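Local coordinates for periplasmic binding protein (Pseudomonas aeruginosa, PDB 2R79), which binds heme in the periplasm and probably hands it to an inner-membrane transporter for iron acquisition, at residues A[143-148]-A[175-180]; A[155-160]-A[183-188]; A[196-201]-A[224-229]; A[231-236]-A[257-262]. All coordinates share one frame; numbering follows the deposited sequence.

Interaction 1 of 4, residues A[143-148]-A[175-180]; sequences GVLLVI and NLATHE. With SO4 (sulfate ion), chain B.
L176 and L145 cross at about a right angle where a very short parallel strand runs out beside strand 143-150. L176 points back at that strand and drapes its isobutyl branches over the backbone: CD1 of L176 comes within 3.4 Å of G143 CA, while CD2 of L176 lies 3.4 Å from G143 C. Glycine suits this place because the leucine methyl occupies the space that a beta carbon would need. L176 is modelled with torsions well off the staggered positions (chi1 -96°, chi2 18°), which may reflect strain or an imprecisely placed side chain. L145 reaches in from its own side with CG anti to the carbonyl carbon, and its CD2 methyl meets L176 CB at 3.7 Å, with A177 CB a little farther off at 4.3 Å; branched and small apolar groups thus share one patch. The backbone fixes this meeting. L176 N donates to V144 O at 3.0 Å along a nearly straight line (170°), in the plane of the carbonyl. V144 and N175 turn their side chains to the same sheet face, where L168 of helix 163-170 packs on both. Beyond N175 the chain is already loop: H179 NE2 bonds to V157 O, and E180 N donates to O3 of a sulfate ion, probably from the crystallisation liquor, at 3.1 Å. Strand 143-150 turns back into antiparallel strand 155-158, and helix 163-170 then leads to strand 174-175, parallel to 143-150, with the helix packed on the V144/N175 face, within an alpha/beta lobe of a periplasmic binding protein.

Interaction 2 of 4, residues A[155-160]-A[183-188]; sequences LLVAGR and KPISVE. With SO4 (sulfate ion), chain B.
V157 holds CG1 anti to its backbone N (chi1 179°), which leaves CG2 beside that nitrogen and facing I185. The isoleucine answers with CG1 anti to its own carbonyl carbon (chi1 -58°) and a fully extended tip, so its CD1 reaches across V157 at about a right angle and touches CG2 of V157 at 3.8 Å. Valine and isoleucine, beta-branched and favourable in extended chain, bring apolar branches to this spot; both also rest on L190 of the helix that follows, 187-193. Beneath them the backbones form an antiparallel hydrogen-bonded pair. V157 N donates to K183 O at 2.8 Å from well above the carbonyl plane (39° out of it), whereas K183 N reaches V157 O at 3.1 Å in plane and on a lone pair. The ring of P184 lies alongside L156 and points the same way, P184 CD being 3.9 Å from L156 CD2. Past K183 the strands part: where I185 N and L155 O would be the next to pair, a water stands between them, donating to L155 O at 2.5 Å and accepting from I185 N at 2.6 Å. K183, bent at chi2 and extended thereafter, sends its amine away from the strands to the crystallisation sulfate, with NZ 3.1 Å from O4. S186 then takes the N-cap position of helix 187-193. L156 faces a different task: its side chain also touches I148. The pairing therefore holds a short two-residue strand, 182-183, against strand 155-158, where L156, about 4 Å from the heme, probably helps to border the heme-binding cleft of this transport protein.

Interaction 3 of 4, residues A[196-201]-A[224-229]; sequences VAVVIA and TRAARD
The start of strand 197-202 meets the single-turn helix 225-228 almost backbone to backbone, with A197 CA only 4.2 Å from A226 CA. This helix lies in the connection from strand 197-202 to its parallel neighbour 232-235, a beta-alpha-beta crossover that also includes helix 207-217. No direct hydrogen bond joins the two segments; instead A226 CA makes a CH...O contact of 3.3 Å with V196 O. T224 starts the turn as N-cap, its OG1 accepting from A227 N at 3.2 Å. Alanine suits position 226 because its lone methyl permits so close an approach: A226 CB points at the strand and meets V198 CG2 at 3.5 Å, while also lying against A197 CA. V198 offers this branch by keeping CG1 anti to the backbone N. At the outer end, V196 sets its CG2 methyl over one face of the R225 guanidinium, offset toward the rim and 3.5 Å from R225 NH2. The arginine chain bends at chi3 to lie across the valine, and NH2 also donates to D194 O, which helps to fix the plane beneath the methyl. A water completes the link, giving hydrogen bonds to V196 O at 2.7 Å and to D229 OD2 at 2.6 Å. The other carboxylate oxygen, D229 OD1, uses its syn lone pair to accept R228 NH1 in a salt bridge of 2.9 Å, close to the guanidinium plane.

Interaction 4 of 4, residues A[231-236]-A[257-262]; sequences RLLVLD and AAFYPS
L233 CD1 fits against two residues of the helix end at once, 3.9 Å from A258 CB and 3.9 Å from F259 CE2. The leucine points toward the helix, its CG anti to the carbonyl carbon; the small alanine lets it approach, and the phenylalanine, although its CB sets off away from the strand, swings its ring back to cross the leucine obliquely. Beside this apolar cluster runs R231, extended from CG to NE. Its NH2 lies 3.8 Å from P261 CG, and A258 O sits over one face of the guanidinium. Helix 248-259 thus packs its last turn against the face of the sheet that carries L233 in an alpha/beta lobe, an apolar contact flanked by one charge. Arginine suits this flank, since its positive group may be favoured near the carbonyl end of a helix. A water in the guanidinium plane binds R231 NH1 weakly at 2.5 Å and donates to F259 O at 2.9 Å, a carbonyl that Q139 NE2 also serves. Farther out, L275 backs L233, and V199 packs against F259. R231 NH2 makes a weak hydrogen bond to S23 OG of a neighbouring subunit, and S262 OG bonds to L19 O of that same subunit.

In the fold
All four contacts belong to one mixed sheet and the segments that flank it. Interactions 1 and 2 lie closest, their centres 7 Å apart: strands 143-150 and 155-158 pair side by side, with I148 N 2.7 Å from L156 O, and one sulfate is hydrogen-bonded to both E180 N and K183 NZ. Interaction 3 joins interaction 1 through strand 197-202, where V147 N is 2.8 Å from V199 O, and joins interaction 4 through I200 N, 2.7 Å from L233 O. Interactions 2 and 4 stand about 19 Å apart between centres. The heme lies beside the interaction 2 end, where I148 and L156 approach it; interactions 3 and 4 are remote from it and face neighbouring subunits.

Interaction 1 of 4, residues A[143-148]-A[175-180]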
loop_
_atom_site.group_PDB
_atom_site.type_symbol
_atom_site.label_atom_id
_atom_site.label_comp_id
_atom_site.label_asym_id
_atom_site.label_seq_id
_atom_site.Cartn_x
_atom_site.Cartn_y
_atom_site.Cartn_z
ATOM N N GLY A 143 -31.224 -15.729 -15.147
ATOM C CA GLY A 143 -30.916 -15.411 -16.534
ATOM C C GLY A 143 -29.825 -14.351 -16.514
ATOM O O GLY A 143 -29.980 -13.316 -15.865
ATOM N N VAL A 144 -28.727 -14.587 -17.225
ATOM C CA VAL A 144 -27.608 -13.651 -17.215
ATOM C C VAL A 144 -27.021 -13.381 -18.594
ATOM O O VAL A 144 -27.225 -14.151 -19.532
ATOM C CB VAL A 144 -26.475 -14.201 -16.295
ATOM C CG1 VAL A 144 -25.264 -13.271 -16.297
ATOM C CG2 VAL A 144 -27.007 -14.382 -14.876
ATOM N N LEU A 145 -26.300 -12.270 -18.714
ATOM C CA LEU A 145 -25.629 -11.916 -19.959
ATOM C C LEU A 145 -24.151 -11.690 -19.647
ATOM O O LEU A 145 -23.812 -11.171 -18.585
ATOM C CB LEU A 145 -26.225 -10.640 -20.561
ATOM C CG LEU A 145 -27.635 -10.742 -21.146
ATOM C CD1 LEU A 145 -28.153 -9.354 -21.485
ATOM C CD2 LEU A 145 -27.608 -11.621 -22.391
ATOM N N LEU A 146 -23.283 -12.101 -20.565
ATOM C CA LEU A 146 -21.833 -11.924 -20.429
ATOM C C LEU A 146 -21.429 -11.060 -21.626
ATOM O O LEU A 146 -21.686 -11.424 -22.771
ATOM C CB LEU A 146 -21.127 -13.284 -20.502
ATOM C CG LEU A 146 -19.610 -13.530 -20.377
ATOM C CD1 LEU A 146 -18.815 -12.440 -21.043
ATOM C CD2 LEU A 146 -19.230 -13.645 -18.935
ATOM N N VAL A 147 -20.804 -9.920 -21.369
ATOM C CA VAL A 147 -20.396 -9.047 -22.460
ATOM C C VAL A 147 -18.910 -8.738 -22.440
ATOM O O VAL A 147 -18.312 -8.592 -21.374
ATOM C CB VAL A 147 -21.163 -7.704 -22.430
ATOM C CG1 VAL A 147 -22.661 -7.949 -22.545
ATOM C CG2 VAL A 147 -20.848 -6.955 -21.149
ATOM N N ILE A 148 -18.315 -8.656 -23.625
ATOM C CA ILE A 148 -16.909 -8.320 -23.738
ATOM C C ILE A 148 -16.859 -6.858 -24.147
ATOM O O ILE A 148 -17.459 -6.466 -25.147
ATOM C CB ILE A 148 -16.188 -9.140 -24.812
ATOM C CG1 ILE A 148 -16.351 -10.638 -24.539
ATOM C CG2 ILE A 148 -14.711 -8.765 -24.816
ATOM C CD1 ILE A 148 -15.886 -11.070 -23.159
ATOM N N ASN A 175 -27.712 -18.495 -19.921
ATOM C CA ASN A 175 -27.291 -17.461 -20.857
ATOM C C ASN A 175 -28.540 -17.012 -21.617
ATOM O O ASN A 175 -29.188 -17.813 -22.284
ATOM C CB ASN A 175 -26.246 -18.016 -21.828
ATOM C CG ASN A 175 -25.628 -16.937 -22.703
ATOM O OD1 ASN A 175 -24.758 -17.222 -23.531
ATOM N ND2 ASN A 175 -26.066 -15.691 -22.521
ATOM N N LEU A 176 -28.874 -15.732 -21.492
ATOM C CA LEU A 176 -30.047 -15.162 -22.140
ATOM C C LEU A 176 -29.889 -14.954 -23.640
ATOM O O LEU A 176 -30.875 -14.787 -24.349
ATOM C CB LEU A 176 -30.394 -13.831 -21.477
ATOM C CG LEU A 176 -31.451 -13.803 -20.373
ATOM C CD1 LEU A 176 -31.689 -15.180 -19.795
ATOM C CD2 LEU A 176 -31.013 -12.824 -19.312
ATOM N N ALA A 177 -28.649 -14.957 -24.117
ATOM C CA ALA A 177 -28.363 -14.760 -25.535
ATOM C C ALA A 177 -28.580 -16.068 -26.278
ATOM O O ALA A 177 -28.113 -17.106 -25.835
ATOM C CB ALA A 177 -26.924 -14.289 -25.716
ATOM N N THR A 178 -29.285 -16.020 -27.405
ATOM C CA THR A 178 -29.545 -17.232 -28.166
ATOM C C THR A 178 -28.739 -17.328 -29.447
ATOM O O THR A 178 -28.785 -18.345 -30.126
ATOM C CB THR A 178 -31.054 -17.383 -28.501
ATOM O OG1 THR A 178 -31.482 -16.310 -29.352
ATOM C CG2 THR A 178 -31.881 -17.373 -27.214
ATOM N N HIS A 179 -28.001 -16.278 -29.788
ATOM C CA HIS A 179 -27.185 -16.319 -30.995
ATOM C C HIS A 179 -25.945 -17.193 -30.784
ATOM O O HIS A 179 -25.678 -17.667 -29.678
ATOM C CB HIS A 179 -26.732 -14.917 -31.399
ATOM C CG HIS A 179 -25.873 -14.243 -30.376
ATOM N ND1 HIS A 179 -26.393 -13.496 -29.341
ATOM C CD2 HIS A 179 -24.528 -14.214 -30.219
ATOM C CE1 HIS A 179 -25.406 -13.034 -28.594
ATOM N NE2 HIS A 179 -24.264 -13.457 -29.105
ATOM N N GLU A 180 -25.185 -17.368 -31.858
ATOM C CA GLU A 180 -23.967 -18.166 -31.871
ATOM C C GLU A 180 -22.748 -17.245 -31.878
ATOM O O GLU A 180 -22.730 -16.249 -32.598
ATOM C CB GLU A 180 -23.945 -19.026 -33.136
ATOM C CG GLU A 180 -23.480 -20.447 -32.937
ATOM C CD GLU A 180 -24.401 -21.226 -32.021
ATOM O OE1 GLU A 180 -25.633 -21.207 -32.238
ATOM O OE2 GLU A 180 -23.890 -21.861 -31.080
HETATM S S SO4 B . -26.344 -15.804 -35.365
HETATM O O1 SO4 B . -27.457 -15.146 -34.633
HETATM O O2 SO4 B . -26.198 -15.922 -36.849
HETATM O O3 SO4 B . -25.085 -15.876 -34.527
HETATM O O4 SO4 B . -25.873 -14.412 -35.667
#

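Interaction 2 of 4, residues A[155-160]-A[183-188]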
loop_
_atom_site.group_PDB
_atom_site.type_symbol
_atom_site.label_atom_id
_atom_site.label_comp_id
_atom_site.label_asym_id
_atom_site.label_seq_id
_atom_site.Cartn_x
_atom_site.Cartn_y
_atom_site.Cartn_z
ATOM N N LEU A 155 -19.310 -3.349 -27.453
ATOM C CA LEU A 155 -19.798 -4.542 -26.781
ATOM C C LEU A 155 -20.050 -5.765 -27.642
ATOM O O LEU A 155 -20.707 -5.689 -28.679
ATOM C CB LEU A 155 -21.091 -4.229 -26.030
ATOM C CG LEU A 155 -21.008 -3.314 -24.816
ATOM C CD1 LEU A 155 -22.344 -3.356 -24.080
ATOM C CD2 LEU A 155 -19.893 -3.783 -23.897
ATOM N N LEU A 156 -19.517 -6.896 -27.198
ATOM C CA LEU A 156 -19.732 -8.167 -27.871
ATOM C C LEU A 156 -20.442 -9.054 -26.841
ATOM O O LEU A 156 -19.979 -9.193 -25.708
ATOM C CB LEU A 156 -18.403 -8.809 -28.292
ATOM C CG LEU A 156 -17.642 -8.245 -29.497
ATOM C CD1 LEU A 156 -16.383 -9.074 -29.727
ATOM C CD2 LEU A 156 -18.528 -8.279 -30.750
ATOM N N VAL A 157 -21.580 -9.624 -27.219
ATOM C CA VAL A 157 -22.322 -10.484 -26.313
ATOM C C VAL A 157 -21.939 -11.931 -26.549
ATOM O O VAL A 157 -21.899 -12.388 -27.692
ATOM C CB VAL A 157 -23.844 -10.339 -26.517
ATOM C CG1 VAL A 157 -24.589 -11.276 -25.574
ATOM C CG2 VAL A 157 -24.259 -8.904 -26.272
ATOM N N ALA A 158 -21.661 -12.654 -25.468
ATOM C CA ALA A 158 -21.285 -14.063 -25.563
ATOM C C ALA A 158 -22.497 -14.946 -25.820
ATOM O O ALA A 158 -23.354 -15.130 -24.953
ATOM C CB ALA A 158 -20.578 -14.518 -24.282
ATOM N N GLY A 159 -22.559 -15.494 -27.023
ATOM C CA GLY A 159 -23.655 -16.365 -27.368
ATOM C C GLY A 159 -23.245 -17.799 -27.138
ATOM O O GLY A 159 -22.262 -18.071 -26.443
ATOM N N ARG A 160 -23.994 -18.714 -27.739
ATOM C CA ARG A 160 -23.741 -20.132 -27.617
ATOM C C ARG A 160 -22.395 -20.531 -28.214
ATOM O O ARG A 160 -21.939 -19.946 -29.191
ATOM C CB ARG A 160 -24.857 -20.915 -28.307
ATOM C CG ARG A 160 -26.269 -20.632 -27.780
ATOM C CD ARG A 160 -27.083 -21.919 -27.767
ATOM N NE ARG A 160 -26.739 -22.753 -28.919
ATOM C CZ ARG A 160 -26.928 -24.067 -28.989
ATOM N NH1 ARG A 160 -27.469 -24.723 -27.969
ATOM N NH2 ARG A 160 -26.550 -24.727 -30.075
ATOM N N LYS A 183 -21.221 -11.628 -30.671
ATOM C CA LYS A 183 -21.782 -10.696 -31.630
ATOM C C LYS A 183 -22.282 -9.417 -30.987
ATOM O O LYS A 183 -22.671 -9.407 -29.820
ATOM C CB LYS A 183 -22.920 -11.364 -32.401
ATOM C CG LYS A 183 -22.468 -12.562 -33.216
ATOM C CD LYS A 183 -23.225 -12.640 -34.532
ATOM C CE LYS A 183 -22.579 -13.628 -35.492
ATOM N NZ LYS A 183 -23.196 -13.542 -36.851
ATOM N N PRO A 184 -22.251 -8.305 -31.738
ATOM C CA PRO A 184 -22.726 -7.033 -31.196
ATOM C C PRO A 184 -24.249 -7.038 -31.207
ATOM O O PRO A 184 -24.865 -7.581 -32.119
ATOM C CB PRO A 184 -22.141 -6.007 -32.166
ATOM C CG PRO A 184 -22.157 -6.737 -33.460
ATOM C CD PRO A 184 -21.655 -8.117 -33.073
ATOM N N ILE A 185 -24.853 -6.460 -30.182
ATOM C CA ILE A 185 -26.301 -6.393 -30.105
ATOM C C ILE A 185 -26.677 -5.018 -29.576
ATOM O O ILE A 185 -25.977 -4.459 -28.736
ATOM C CB ILE A 185 -26.862 -7.469 -29.162
ATOM C CG1 ILE A 185 -26.429 -8.852 -29.642
ATOM C CG2 ILE A 185 -28.378 -7.396 -29.132
ATOM C CD1 ILE A 185 -26.937 -9.971 -28.770
ATOM N N SER A 186 -27.773 -4.469 -30.083
ATOM C CA SER A 186 -28.239 -3.158 -29.651
ATOM C C SER A 186 -28.568 -3.192 -28.162
ATOM O O SER A 186 -29.107 -4.181 -27.663
ATOM C CB SER A 186 -29.484 -2.760 -30.448
ATOM O OG SER A 186 -30.484 -3.760 -30.341
ATOM N N VAL A 187 -28.242 -2.111 -27.458
ATOM C CA VAL A 187 -28.510 -2.025 -26.026
ATOM C C VAL A 187 -30.007 -2.169 -25.772
ATOM O O VAL A 187 -30.424 -2.666 -24.725
ATOM C CB VAL A 187 -28.019 -0.674 -25.438
ATOM C CG1 VAL A 187 -28.343 -0.593 -23.948
ATOM C CG2 VAL A 187 -26.523 -0.532 -25.648
ATOM N N GLU A 188 -30.808 -1.744 -26.747
ATOM C CA GLU A 188 -32.262 -1.819 -26.648
ATOM C C GLU A 188 -32.703 -3.261 -26.406
ATOM O O GLU A 188 -33.532 -3.533 -25.537
ATOM C CB GLU A 188 -32.909 -1.291 -27.932
ATOM C CG GLU A 188 -32.580 0.167 -28.283
ATOM C CD GLU A 188 -31.147 0.369 -28.783
ATOM O OE1 GLU A 188 -30.198 0.265 -27.972
ATOM O OE2 GLU A 188 -30.970 0.630 -29.994
HETATM S S SO4 B . -26.344 -15.804 -35.365
HETATM O O1 SO4 B . -27.457 -15.146 -34.633
HETATM O O2 SO4 B . -26.198 -15.922 -36.849
HETATM O O3 SO4 B . -25.085 -15.876 -34.527
HETATM O O4 SO4 B . -25.873 -14.412 -35.667
HETATM O O HOH W 1 -23.159 -5.492 -28.445
#

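Interaction 3 of 4, residues A[196-201]-A[224-229]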
loop_
_atom_site.group_PDB
_atom_site.type_symbol
_atom_site.label_atom_id
_atom_site.label_comp_id
_atom_site.label_asym_id
_atom_site.label_seq_id
_atom_site.Cartn_x
_atom_site.Cartn_y
_atom_site.Cartn_z
ATOM N N VAL A 196 -30.717 -10.614 -14.655
ATOM C CA VAL A 196 -30.669 -10.506 -13.204
ATOM C C VAL A 196 -29.268 -10.007 -12.845
ATOM O O VAL A 196 -29.070 -9.339 -11.833
ATOM C CB VAL A 196 -30.909 -11.879 -12.542
ATOM C CG1 VAL A 196 -30.338 -11.905 -11.129
ATOM C CG2 VAL A 196 -32.395 -12.165 -12.503
ATOM N N ALA A 197 -28.304 -10.339 -13.694
ATOM C CA ALA A 197 -26.920 -9.938 -13.494
ATOM C C ALA A 197 -26.232 -9.865 -14.842
ATOM O O ALA A 197 -26.594 -10.582 -15.774
ATOM C CB ALA A 197 -26.198 -10.943 -12.598
ATOM N N VAL A 198 -25.247 -8.987 -14.945
ATOM C CA VAL A 198 -24.503 -8.838 -16.178
ATOM C C VAL A 198 -23.028 -9.013 -15.862
ATOM O O VAL A 198 -22.516 -8.395 -14.933
ATOM C CB VAL A 198 -24.727 -7.439 -16.798
ATOM C CG1 VAL A 198 -23.879 -7.273 -18.045
ATOM C CG2 VAL A 198 -26.188 -7.256 -17.142
ATOM N N VAL A 199 -22.352 -9.870 -16.616
ATOM C CA VAL A 199 -20.927 -10.096 -16.409
ATOM C C VAL A 199 -20.161 -9.321 -17.480
ATOM O O VAL A 199 -20.401 -9.492 -18.670
ATOM C CB VAL A 199 -20.579 -11.603 -16.486
ATOM C CG1 VAL A 199 -19.055 -11.796 -16.395
ATOM C CG2 VAL A 199 -21.255 -12.349 -15.336
ATOM N N ILE A 200 -19.249 -8.458 -17.046
ATOM C CA ILE A 200 -18.472 -7.625 -17.955
ATOM C C ILE A 200 -16.998 -7.997 -17.966
ATOM O O ILE A 200 -16.347 -8.023 -16.924
ATOM C CB ILE A 200 -18.547 -6.147 -17.544
ATOM C CG1 ILE A 200 -20.003 -5.740 -17.345
ATOM C CG2 ILE A 200 -17.858 -5.281 -18.587
ATOM C CD1 ILE A 200 -20.224 -4.903 -16.101
ATOM N N ALA A 201 -16.482 -8.287 -19.151
ATOM C CA ALA A 201 -15.079 -8.613 -19.311
ATOM C C ALA A 201 -14.565 -7.472 -20.171
ATOM O O ALA A 201 -14.805 -7.432 -21.377
ATOM C CB ALA A 201 -14.918 -9.937 -20.026
ATOM N N THR A 224 -31.967 -2.188 -15.984
ATOM C CA THR A 224 -32.031 -3.641 -15.853
ATOM C C THR A 224 -31.980 -4.015 -14.378
ATOM O O THR A 224 -31.488 -3.254 -13.555
ATOM C CB THR A 224 -30.851 -4.322 -16.564
ATOM O OG1 THR A 224 -29.627 -3.987 -15.896
ATOM C CG2 THR A 224 -30.769 -3.861 -18.007
ATOM N N ARG A 225 -32.500 -5.185 -14.038
ATOM C CA ARG A 225 -32.462 -5.629 -12.654
ATOM C C ARG A 225 -30.995 -5.713 -12.209
ATOM O O ARG A 225 -30.668 -5.434 -11.055
ATOM C CB ARG A 225 -33.144 -6.994 -12.525
ATOM C CG ARG A 225 -34.660 -6.945 -12.709
ATOM C CD ARG A 225 -35.292 -8.336 -12.624
ATOM N NE ARG A 225 -34.830 -9.208 -13.700
ATOM C CZ ARG A 225 -35.254 -10.453 -13.891
ATOM N NH1 ARG A 225 -36.159 -10.979 -13.076
ATOM N NH2 ARG A 225 -34.769 -11.176 -14.891
ATOM N N ALA A 226 -30.121 -6.087 -13.142
ATOM C CA ALA A 226 -28.693 -6.205 -12.870
ATOM C C ALA A 226 -28.135 -4.895 -12.306
ATOM O O ALA A 226 -27.484 -4.894 -11.262
ATOM C CB ALA A 226 -27.941 -6.597 -14.152
ATOM N N ALA A 227 -28.395 -3.782 -12.988
ATOM C CA ALA A 227 -27.913 -2.479 -12.530
ATOM C C ALA A 227 -28.597 -2.072 -11.225
ATOM O O ALA A 227 -27.953 -1.565 -10.307
ATOM C CB ALA A 227 -28.159 -1.409 -13.606
ATOM N N ARG A 228 -29.900 -2.308 -11.146
ATOM C CA ARG A 228 -30.682 -1.952 -9.964
ATOM C C ARG A 228 -30.228 -2.665 -8.690
ATOM O O ARG A 228 -30.138 -2.053 -7.626
ATOM C CB ARG A 228 -32.168 -2.241 -10.214
ATOM C CG ARG A 228 -33.084 -1.895 -9.049
ATOM C CD ARG A 228 -33.783 -3.139 -8.526
ATOM N NE ARG A 228 -34.796 -3.627 -9.456
ATOM C CZ ARG A 228 -35.296 -4.857 -9.443
ATOM N NH1 ARG A 228 -34.877 -5.738 -8.549
ATOM N NH2 ARG A 228 -36.223 -5.204 -10.326
ATOM N N ASP A 229 -29.933 -3.953 -8.798
ATOM C CA ASP A 229 -29.514 -4.709 -7.631
ATOM C C ASP A 229 -28.001 -4.740 -7.406
ATOM O O ASP A 229 -27.514 -5.507 -6.584
ATOM C CB ASP A 229 -30.059 -6.138 -7.717
ATOM C CG ASP A 229 -31.572 -6.176 -7.873
ATOM O OD1 ASP A 229 -32.263 -5.346 -7.242
ATOM O OD2 ASP A 229 -32.075 -7.040 -8.622
HETATM O O HOH W 2 -30.727 -8.990 -9.769
#

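Interaction 4 of 4, residues A[231-236]-A[257-262]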
loop_
_atom_site.group_PDB
_atom_site.type_symbol
_atom_site.label_atom_id
_atom_site.label_comp_id
_atom_site.label_asym_id
_atom_site.label_seq_id
_atom_site.Cartn_x
_atom_site.Cartn_y
_atom_site.Cartn_z
ATOM N N ARG A 231 -25.549 -5.677 -9.549
ATOM C CA ARG A 231 -25.000 -6.919 -10.050
ATOM C C ARG A 231 -24.331 -6.842 -11.419
ATOM O O ARG A 231 -24.547 -7.690 -12.291
ATOM C CB ARG A 231 -26.070 -8.006 -10.049
ATOM C CG ARG A 231 -26.501 -8.377 -8.654
ATOM C CD ARG A 231 -27.364 -9.617 -8.619
ATOM N NE ARG A 231 -27.931 -9.782 -7.291
ATOM C CZ ARG A 231 -28.583 -10.860 -6.881
ATOM N NH1 ARG A 231 -28.753 -11.887 -7.713
ATOM N NH2 ARG A 231 -29.055 -10.916 -5.634
ATOM N N LEU A 232 -23.534 -5.800 -11.607
ATOM C CA LEU A 232 -22.756 -5.645 -12.820
ATOM C C LEU A 232 -21.415 -6.193 -12.342
ATOM O O LEU A 232 -20.641 -5.484 -11.698
ATOM C CB LEU A 232 -22.618 -4.173 -13.203
ATOM C CG LEU A 232 -23.897 -3.428 -13.585
ATOM C CD1 LEU A 232 -23.540 -2.012 -14.014
ATOM C CD2 LEU A 232 -24.613 -4.168 -14.713
ATOM N N LEU A 233 -21.170 -7.468 -12.621
ATOM C CA LEU A 233 -19.953 -8.139 -12.189
ATOM C C LEU A 233 -18.821 -8.007 -13.195
ATOM O O LEU A 233 -18.999 -8.249 -14.385
ATOM C CB LEU A 233 -20.264 -9.610 -11.932
ATOM C CG LEU A 233 -21.555 -9.832 -11.127
ATOM C CD1 LEU A 233 -21.916 -11.307 -11.108
ATOM C CD2 LEU A 233 -21.389 -9.298 -9.714
ATOM N N VAL A 234 -17.649 -7.623 -12.713
ATOM C CA VAL A 234 -16.502 -7.453 -13.592
ATOM C C VAL A 234 -15.609 -8.669 -13.525
ATOM O O VAL A 234 -15.114 -9.037 -12.461
ATOM C CB VAL A 234 -15.717 -6.187 -13.223
ATOM C CG1 VAL A 234 -14.556 -5.984 -14.189
ATOM C CG2 VAL A 234 -16.659 -4.988 -13.275
ATOM N N LEU A 235 -15.420 -9.301 -14.676
ATOM C CA LEU A 235 -14.613 -10.503 -14.770
ATOM C C LEU A 235 -13.282 -10.252 -15.464
ATOM O O LEU A 235 -13.194 -9.449 -16.398
ATOM C CB LEU A 235 -15.372 -11.584 -15.549
ATOM C CG LEU A 235 -14.752 -12.982 -15.536
ATOM C CD1 LEU A 235 -14.970 -13.605 -14.166
ATOM C CD2 LEU A 235 -15.380 -13.848 -16.607
ATOM N N ASP A 236 -12.255 -10.957 -15.001
ATOM C CA ASP A 236 -10.922 -10.865 -15.578
ATOM C C ASP A 236 -11.025 -11.368 -17.017
ATOM O O ASP A 236 -11.280 -12.543 -17.252
ATOM C CB ASP A 236 -9.962 -11.748 -14.781
ATOM C CG ASP A 236 -8.545 -11.703 -15.309
ATOM O OD1 ASP A 236 -8.301 -11.032 -16.340
ATOM O OD2 ASP A 236 -7.674 -12.351 -14.685
ATOM N N ALA A 257 -21.202 -18.005 -6.554
ATOM C CA ALA A 257 -21.523 -17.439 -5.242
ATOM C C ALA A 257 -22.342 -16.159 -5.449
ATOM O O ALA A 257 -23.277 -15.874 -4.694
ATOM C CB ALA A 257 -20.246 -17.132 -4.462
ATOM N N ALA A 258 -21.993 -15.392 -6.481
ATOM C CA ALA A 258 -22.715 -14.158 -6.801
ATOM C C ALA A 258 -24.091 -14.482 -7.403
ATOM O O ALA A 258 -25.046 -13.729 -7.215
ATOM C CB ALA A 258 -21.912 -13.320 -7.782
ATOM N N PHE A 259 -24.178 -15.603 -8.125
ATOM C CA PHE A 259 -25.426 -16.033 -8.759
ATOM C C PHE A 259 -26.428 -16.647 -7.772
ATOM O O PHE A 259 -27.637 -16.591 -7.996
ATOM C CB PHE A 259 -25.125 -17.031 -9.885
ATOM C CG PHE A 259 -24.425 -16.421 -11.083
ATOM C CD1 PHE A 259 -23.830 -17.235 -12.040
ATOM C CD2 PHE A 259 -24.377 -15.039 -11.259
ATOM C CE1 PHE A 259 -23.193 -16.687 -13.158
ATOM C CE2 PHE A 259 -23.743 -14.477 -12.373
ATOM C CZ PHE A 259 -23.151 -15.304 -13.323
ATOM N N TYR A 260 -25.921 -17.243 -6.692
ATOM C CA TYR A 260 -26.766 -17.846 -5.657
ATOM C C TYR A 260 -26.293 -17.291 -4.323
ATOM O O TYR A 260 -25.684 -18.002 -3.530
ATOM C CB TYR A 260 -26.620 -19.369 -5.643
ATOM C CG TYR A 260 -27.052 -20.035 -6.915
ATOM C CD1 TYR A 260 -26.176 -20.158 -7.992
ATOM C CD2 TYR A 260 -28.366 -20.478 -7.075
ATOM C CE1 TYR A 260 -26.602 -20.702 -9.204
ATOM C CE2 TYR A 260 -28.798 -21.020 -8.276
ATOM C CZ TYR A 260 -27.912 -21.129 -9.336
ATOM O OH TYR A 260 -28.335 -21.679 -10.523
ATOM N N PRO A 261 -26.576 -16.010 -4.058
ATOM C CA PRO A 261 -26.172 -15.337 -2.818
ATOM C C PRO A 261 -26.666 -15.955 -1.514
ATOM O O PRO A 261 -26.099 -15.695 -0.457
ATOM C CB PRO A 261 -26.677 -13.909 -3.021
ATOM C CG PRO A 261 -27.881 -14.095 -3.878
ATOM C CD PRO A 261 -27.428 -15.130 -4.878
ATOM N N SER A 262 -27.715 -16.767 -1.592
ATOM C CA SER A 262 -28.278 -17.416 -0.408
ATOM C C SER A 262 -27.704 -18.799 -0.157
ATOM O O SER A 262 -28.334 -19.626 0.498
ATOM C CB SER A 262 -29.794 -17.535 -0.533
ATOM O OG SER A 262 -30.385 -16.255 -0.577
HETATM O O HOH W 3 -29.319 -14.240 -8.387
#